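Local coordinates for amino acid ABC transporter, periplasmic amino acid-binding protein, putative (Streptococcus pneumoniae, PDB 4I62) that binds L-arginine in the cleft of a periplasmic binding protein type II fold and probably delivers it to an amino acid ABC transporter, at residues 102-107 against 229-234; 120-125 against 241-246. All coordinates share one frame; numbering follows the deposited sequence.

How the contacts relate
Following the chain from the N terminus, residues 102-107 come first, forming the edge strand 104-105 of the parallel sheet and reaching the bound arginine at S107. Next come residues 120-125, then a long excursion through the rest of the fold before residues 229-234 return to close contact 1. Helix 236-251 follows directly, and its residues 241-246 close contact 2 over 120-125. The two loops therefore cross, their segments alternating along the chain. The contacts' centres lie about 10 Å apart, and strand 226-232 joins them: it bridges to 104-105 in contact 1, while its neighbour, strand 119-121, overlaps the segment packed on the helix in contact 2.

Contact 1: residues 102-107 against 229-234; sequences ADLAIS and VAMKKD. With ARG (arginine), chain B.
With L104 CG anti to its carbonyl carbon (chi1 -61°) and V229 CG1 anti to its backbone N (chi1 174°), L104 CD2 lies 3.8 Å from V229 CG1, the two side chains crossing obliquely. The same methyl, L104 CD2, also packs on M231 CB at 3.7 Å, these side chains running alongside one another. I106 adds its CG1 methylene, 3.9 Å from V229 CG1, so this one valine methyl is shared by the leucine and the isoleucine. A105 and A230 pack separately, CB to CB at 4.1 Å.

The backbones are joined by a single antiparallel bridge, A105 with A230 as a hydrogen-bonded pair. A105 N donates a hydrogen bond to A230 O at 2.9 Å, nearly straight (166°), and A230 N donates to A105 O at 3.1 Å. Beyond the bridge, a water takes over: it donates to D103 O and accepts from K232 N. At the other end S107 O receives both NE and NH1 of the bound arginine, with the NE bond 2.9 Å long, and S107 OG takes a further bond from NH1. In this periplasmic binding protein type II fold the bridge thus joins edge strand 104-105 of the parallel sheet to strand 226-232, in the segment that supplies S107, one of the arginine's partners.

L104 bonds through its backbone to V42 and A44 of strand 40-45. Helix 90-98 packs on A105 and A230, whereas I106 lies against helix 67-79 and L104, V229 and M231 meet helix 236-251.

Contact 2: residues 120-125 against 241-246; sequences DFSTPY and AVDKTI
T123 and D243 make the polar link where the segment 120-125, which takes in part of strand 119-121, packs on helix 236-251 within the periplasmic binding protein type II fold. The backbone N-H of T123 bonds D243 OD1 at 2.9 Å, reaching it on the syn side but 30° out of the carboxylate plane; a weak second bond runs to OD2. D243 CG, anti to its own carbonyl carbon (chi1 -76°), places the carboxylate against the T123 N-H. K239, one turn earlier, forms a salt bridge with OD2 and also bonds F121 O, so the lysine ties the aspartate's helix to the same segment and would probably favour a charged carboxylate.

Van der Waals contacts continue along the helix. V242 CG1 lies 3.7 Å from S122 CB, and I246 contributes two ends: its CG2 packs on T123 CG2 at 3.8 Å and on Y125 CB at 4.0 Å, while the methyl I246 CD1 rests against the hydroxyl oxygen S122 OG, 3.4 Å away.

S122 OG makes two hydrogen bonds that fix its place. It accepts from V229 N of the adjacent strand, which couples the segment to the sheet. That same hydroxyl, S122 OG, donates to T123 O at 2.8 Å, arriving from above the carbonyl plane, 35° out of it.

Contact 1: residues 102-107 against 229-234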
# COMPACT_ATOMS: atom_id res chain seq x y z
N ALA A 102 17.40 3.49 0.06
CA ALA A 102 16.61 3.28 1.27
C ALA A 102 16.95 1.90 1.82
O ALA A 102 17.38 1.02 1.05
CB ALA A 102 15.12 3.39 0.99
N ASP A 103 16.76 1.69 3.12
CA ASP A 103 17.05 0.40 3.75
C ASP A 103 15.87 -0.58 3.69
O ASP A 103 16.08 -1.79 3.55
CB ASP A 103 17.41 0.64 5.21
CG ASP A 103 18.62 1.52 5.36
OD1 ASP A 103 19.63 1.24 4.68
OD2 ASP A 103 18.57 2.53 6.11
N LEU A 104 14.65 -0.06 3.82
CA LEU A 104 13.44 -0.87 3.82
C LEU A 104 12.40 -0.16 2.97
O LEU A 104 12.39 1.07 2.94
CB LEU A 104 12.84 -1.04 5.23
CG LEU A 104 13.71 -1.71 6.27
CD1 LEU A 104 13.02 -1.69 7.63
CD2 LEU A 104 14.06 -3.16 5.85
N ALA A 105 11.51 -0.95 2.37
CA ALA A 105 10.25 -0.42 1.85
C ALA A 105 9.16 -0.91 2.79
O ALA A 105 8.96 -2.13 2.91
CB ALA A 105 9.98 -0.91 0.44
N ILE A 106 8.48 0.03 3.43
CA ILE A 106 7.31 -0.28 4.26
C ILE A 106 6.20 0.62 3.70
O ILE A 106 6.11 1.80 4.06
CB ILE A 106 7.54 -0.03 5.78
CG1 ILE A 106 8.85 -0.68 6.25
CG2 ILE A 106 6.34 -0.59 6.54
CD1 ILE A 106 9.15 -0.43 7.74
N SER A 107 5.41 0.06 2.78
CA SER A 107 4.58 0.91 1.95
C SER A 107 3.41 0.11 1.39
O SER A 107 3.04 0.29 0.21
CB SER A 107 5.42 1.53 0.82
OG SER A 107 4.76 2.63 0.17
N VAL A 229 7.53 -6.29 4.45
CA VAL A 229 8.59 -5.30 4.34
C VAL A 229 9.64 -5.81 3.37
O VAL A 229 10.09 -6.95 3.49
CB VAL A 229 9.21 -5.08 5.71
CG1 VAL A 229 10.44 -4.16 5.62
CG2 VAL A 229 8.17 -4.59 6.71
N ALA A 230 10.01 -4.98 2.39
CA ALA A 230 11.05 -5.39 1.42
C ALA A 230 12.38 -4.83 1.81
O ALA A 230 12.50 -3.69 2.31
CB ALA A 230 10.68 -4.91 0.01
N MET A 231 13.41 -5.61 1.55
CA MET A 231 14.78 -5.20 1.82
C MET A 231 15.70 -5.85 0.78
O MET A 231 15.26 -6.70 -0.00
CB MET A 231 15.17 -5.57 3.25
CG MET A 231 15.24 -7.04 3.50
SD MET A 231 15.08 -7.46 5.26
CE MET A 231 13.29 -7.39 5.45
N LYS A 232 16.94 -5.42 0.76
CA LYS A 232 17.89 -6.00 -0.18
C LYS A 232 18.09 -7.47 0.08
O LYS A 232 18.01 -7.95 1.23
CB LYS A 232 19.21 -5.25 -0.19
CG LYS A 232 19.22 -4.07 -1.17
CD LYS A 232 20.54 -3.31 -1.09
CE LYS A 232 21.71 -4.18 -1.53
NZ LYS A 232 21.55 -4.61 -2.96
N LYS A 233 18.37 -8.20 -1.00
CA LYS A 233 18.58 -9.63 -0.94
C LYS A 233 19.70 -9.93 0.03
O LYS A 233 20.65 -9.16 0.14
CB LYS A 233 18.96 -10.15 -2.33
CG LYS A 233 18.72 -11.64 -2.54
CD LYS A 233 17.24 -11.91 -2.48
CE LYS A 233 16.88 -13.31 -2.93
NZ LYS A 233 15.40 -13.51 -2.87
N ASP A 234 19.59 -11.05 0.73
CA ASP A 234 20.63 -11.47 1.67
C ASP A 234 20.92 -10.46 2.80
O ASP A 234 22.06 -10.09 3.04
CB ASP A 234 21.93 -11.81 0.92
CG ASP A 234 21.70 -12.77 -0.24
OD1 ASP A 234 20.70 -13.52 -0.21
OD2 ASP A 234 22.52 -12.78 -1.18
N ARG B . -0.04 -3.66 -2.59
CA ARG B . 0.23 -3.07 -3.92
C ARG B . 1.63 -3.43 -4.42
O ARG B . 2.49 -3.82 -3.60
CB ARG B . -0.01 -1.57 -3.92
CG ARG B . 0.79 -0.82 -2.85
CD ARG B . 0.75 0.68 -3.05
NE ARG B . 1.24 1.35 -1.87
CZ ARG B . 1.37 2.66 -1.73
NH1 ARG B . 1.85 3.16 -0.60
NH2 ARG B . 1.02 3.46 -2.73
OXT ARG B . 1.86 -3.27 -5.66
O HOH W 1 17.96 -3.24 2.34

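Contact 2: residues 120-125 against 241-246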
# COMPACT_ATOMS: atom_id res chain seq x y z
N ASP A 120 14.64 -9.53 -0.41
CA ASP A 120 14.25 -10.27 0.78
C ASP A 120 12.92 -9.63 1.22
O ASP A 120 12.75 -8.39 1.16
CB ASP A 120 15.28 -10.09 1.93
CG ASP A 120 16.38 -11.16 1.96
OD1 ASP A 120 16.55 -11.91 0.96
OD2 ASP A 120 17.09 -11.20 3.01
N PHE A 121 12.01 -10.46 1.71
CA PHE A 121 10.81 -9.96 2.34
C PHE A 121 10.73 -10.43 3.78
O PHE A 121 11.09 -11.57 4.10
CB PHE A 121 9.54 -10.45 1.63
CG PHE A 121 9.19 -9.69 0.38
CD1 PHE A 121 8.62 -8.45 0.50
CD2 PHE A 121 9.41 -10.21 -0.88
CE1 PHE A 121 8.23 -7.73 -0.64
CE2 PHE A 121 9.04 -9.48 -2.02
CZ PHE A 121 8.45 -8.25 -1.89
N SER A 122 10.21 -9.58 4.63
CA SER A 122 9.80 -10.02 5.95
C SER A 122 8.71 -11.06 5.87
O SER A 122 8.08 -11.27 4.80
CB SER A 122 9.28 -8.84 6.77
OG SER A 122 8.01 -8.40 6.32
N THR A 123 8.45 -11.71 7.00
CA THR A 123 7.22 -12.45 7.15
C THR A 123 6.03 -11.49 6.87
O THR A 123 6.12 -10.28 7.08
CB THR A 123 7.16 -13.01 8.57
OG1 THR A 123 6.20 -14.06 8.64
CG2 THR A 123 6.79 -11.97 9.57
N PRO A 124 4.90 -12.01 6.38
CA PRO A 124 3.81 -11.09 6.04
C PRO A 124 3.18 -10.46 7.27
O PRO A 124 3.12 -11.10 8.36
CB PRO A 124 2.77 -11.99 5.36
CG PRO A 124 3.50 -13.22 4.97
CD PRO A 124 4.70 -13.36 5.83
N TYR A 125 2.68 -9.25 7.11
CA TYR A 125 2.01 -8.56 8.20
C TYR A 125 0.56 -8.20 7.94
O TYR A 125 -0.08 -7.68 8.86
CB TYR A 125 2.80 -7.36 8.72
CG TYR A 125 2.91 -6.20 7.76
CD1 TYR A 125 1.93 -5.22 7.71
CD2 TYR A 125 4.03 -6.05 6.95
CE1 TYR A 125 2.05 -4.12 6.83
CE2 TYR A 125 4.17 -4.96 6.08
CZ TYR A 125 3.17 -4.00 6.04
OH TYR A 125 3.30 -2.92 5.20
N ALA A 241 15.49 -8.72 12.67
CA ALA A 241 14.98 -7.61 13.45
C ALA A 241 13.57 -7.22 13.05
O ALA A 241 12.72 -6.96 13.92
CB ALA A 241 15.93 -6.42 13.37
N VAL A 242 13.33 -7.16 11.74
CA VAL A 242 12.02 -6.83 11.26
C VAL A 242 11.01 -7.90 11.68
O VAL A 242 9.90 -7.57 12.15
CB VAL A 242 12.06 -6.64 9.73
CG1 VAL A 242 10.67 -6.45 9.21
CG2 VAL A 242 12.91 -5.44 9.35
N ASP A 243 11.36 -9.16 11.51
CA ASP A 243 10.43 -10.25 11.84
C ASP A 243 10.17 -10.37 13.33
O ASP A 243 9.05 -10.70 13.72
CB ASP A 243 10.93 -11.57 11.24
CG ASP A 243 10.69 -11.64 9.74
OD1 ASP A 243 10.06 -10.71 9.18
OD2 ASP A 243 11.07 -12.61 9.10
N LYS A 244 11.18 -10.12 14.17
CA LYS A 244 10.96 -10.09 15.62
C LYS A 244 9.90 -9.03 15.96
O LYS A 244 9.05 -9.24 16.81
CB LYS A 244 12.28 -9.77 16.33
CG LYS A 244 12.14 -9.56 17.83
CD LYS A 244 13.48 -9.13 18.42
CE LYS A 244 13.46 -9.13 19.94
NZ LYS A 244 12.32 -8.37 20.50
N THR A 245 10.00 -7.88 15.29
CA THR A 245 9.07 -6.78 15.54
C THR A 245 7.65 -7.11 15.07
O THR A 245 6.69 -6.89 15.81
CB THR A 245 9.59 -5.47 14.88
OG1 THR A 245 10.91 -5.20 15.32
CG2 THR A 245 8.70 -4.29 15.20
N ILE A 246 7.54 -7.65 13.85
CA ILE A 246 6.24 -8.05 13.36
C ILE A 246 5.62 -9.11 14.27
O ILE A 246 4.45 -9.02 14.62
CB ILE A 246 6.31 -8.53 11.89
CG1 ILE A 246 6.65 -7.34 10.98
CG2 ILE A 246 5.00 -9.16 11.47
CD1 ILE A 246 7.08 -7.77 9.56